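UspA domain-containing protein (Pseudomonas aeruginosa, PDB 3MT0) is of unknown function but belongs to the universal stress protein A family and may be required for resistance to DNA-damaging agents. Local coordinates at residues A[155-160]-A[240-245]. Residues are numbered along the deposited sequence; the frame is centred on the assembly and turned at random.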
# COMPACT_ATOMS: atom_id res chain seq x y z
N ALA A 155 -6.36 -4.03 -11.90
CA ALA A 155 -7.66 -3.47 -11.54
C ALA A 155 -7.67 -3.04 -10.07
O ALA A 155 -8.18 -1.97 -9.71
CB ALA A 155 -8.79 -4.47 -11.84
N GLY A 156 -7.09 -3.87 -9.20
CA GLY A 156 -7.04 -3.55 -7.78
C GLY A 156 -6.17 -2.34 -7.51
O GLY A 156 -6.54 -1.46 -6.73
N ILE A 157 -5.00 -2.32 -8.14
CA ILE A 157 -4.09 -1.20 -7.99
C ILE A 157 -4.76 0.11 -8.40
O ILE A 157 -4.76 1.09 -7.65
CB ILE A 157 -2.80 -1.43 -8.82
CG1 ILE A 157 -1.98 -2.56 -8.19
CG2 ILE A 157 -1.96 -0.15 -8.90
CD1 ILE A 157 -0.94 -3.15 -9.13
N ILE A 158 -5.34 0.12 -9.59
CA ILE A 158 -6.00 1.32 -10.09
C ILE A 158 -7.21 1.69 -9.22
O ILE A 158 -7.40 2.87 -8.90
CB ILE A 158 -6.37 1.16 -11.58
CG1 ILE A 158 -5.09 1.07 -12.41
CG2 ILE A 158 -7.26 2.32 -12.05
CD1 ILE A 158 -5.31 0.45 -13.78
N SER A 159 -8.01 0.70 -8.82
CA SER A 159 -9.18 0.98 -7.99
C SER A 159 -8.81 1.69 -6.69
O SER A 159 -9.39 2.71 -6.35
CB SER A 159 -9.97 -0.29 -7.68
OG SER A 159 -11.19 0.00 -7.00
N HIS A 160 -7.82 1.15 -5.97
CA HIS A 160 -7.35 1.78 -4.73
C HIS A 160 -6.76 3.16 -5.03
O HIS A 160 -7.04 4.13 -4.32
CB HIS A 160 -6.32 0.92 -3.99
CG HIS A 160 -6.89 -0.29 -3.32
ND1 HIS A 160 -7.15 -1.47 -4.00
CD2 HIS A 160 -7.24 -0.53 -2.03
CE1 HIS A 160 -7.62 -2.37 -3.15
NE2 HIS A 160 -7.68 -1.82 -1.95
N VAL A 240 1.65 9.20 -2.46
CA VAL A 240 1.35 7.79 -2.29
C VAL A 240 1.64 7.06 -3.59
O VAL A 240 1.33 7.55 -4.66
CB VAL A 240 -0.15 7.56 -2.00
CG1 VAL A 240 -0.42 6.06 -1.78
CG2 VAL A 240 -0.57 8.34 -0.79
N THR A 241 2.24 5.88 -3.48
CA THR A 241 2.43 5.02 -4.65
C THR A 241 1.75 3.70 -4.34
O THR A 241 1.96 3.14 -3.26
CB THR A 241 3.93 4.79 -4.95
OG1 THR A 241 4.56 6.04 -5.25
CG2 THR A 241 4.09 3.88 -6.17
N VAL A 242 0.93 3.21 -5.27
CA VAL A 242 0.24 1.94 -5.09
C VAL A 242 0.88 0.90 -5.97
O VAL A 242 1.01 1.09 -7.18
CB VAL A 242 -1.25 2.07 -5.46
CG1 VAL A 242 -2.00 0.77 -5.16
CG2 VAL A 242 -1.89 3.25 -4.71
N ILE A 243 1.27 -0.22 -5.37
CA ILE A 243 1.97 -1.27 -6.09
C ILE A 243 1.41 -2.63 -5.73
O ILE A 243 0.76 -2.80 -4.69
CB ILE A 243 3.49 -1.27 -5.79
CG1 ILE A 243 3.77 -1.74 -4.36
CG2 ILE A 243 4.09 0.11 -6.01
CD1 ILE A 243 5.27 -1.89 -4.02
N GLY A 244 1.66 -3.59 -6.60
CA GLY A 244 1.28 -4.96 -6.36
C GLY A 244 2.53 -5.81 -6.25
O GLY A 244 3.54 -5.53 -6.88
N THR A 245 2.46 -6.84 -5.40
CA THR A 245 3.52 -7.84 -5.37
C THR A 245 3.44 -8.75 -6.60
O THR A 245 2.50 -8.65 -7.41
CB THR A 245 3.45 -8.67 -4.07
OG1 THR A 245 2.16 -9.27 -3.95
CG2 THR A 245 3.72 -7.80 -2.84
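Ile157 and Val242 meet where the helix segment 155-160 lies against the strand 240-244, and they illustrate how one isoleucine and one valine can carry most of a local helix-to-strand contact. The two side chains run past each other in opposite directions, so the contact is made along their flanks: Ile157 CG2 lies 3.9 Å from Val242 CG1. Each of these methyls also rests on the partner's main chain, Ile157 CG2 at 3.6 Å from Val242 O and Val242 CG1 at 3.7 Å from Ile157 O. The first torsion of Ile157 (chi1 -69°) turns CG2 opposite its own nitrogen and leaves the longer branch to extend along the strand. That branch ends over the backbone of Gly244, which has no side chain, CD1 approaching Gly244 N to 3.7 Å.

Helix and strand axes are 8.1 Å apart and run nearly antiparallel, at 162°, the usual relation of a covering helix to the parallel strands of an alpha/beta fold. Here helix 148-167 follows strand 136-141, the neighbour of strand 240-244 in the universal stress protein domain, a member of the HUP clan. Ile157 also touches Ala139 and Val141 of that strand and Leu274 of strand 270-274, thus spanning three adjacent strands. Ile243 turns its side chain to the other side of the sheet.

Between the two segments the contact is apolar; a polar bond lies within the helix. His160 presents CB to Val242 CG1 at a loose 4.5 Å, while its ring folds back along the helix and ND1 donates to Gly156 O (2.8 Å). The acceptor lies in the ring plane, but the donor stands 40° out of the carbonyl plane, on the face opposite that used by His160 N. The ND1 bond restrains the ring's rotation.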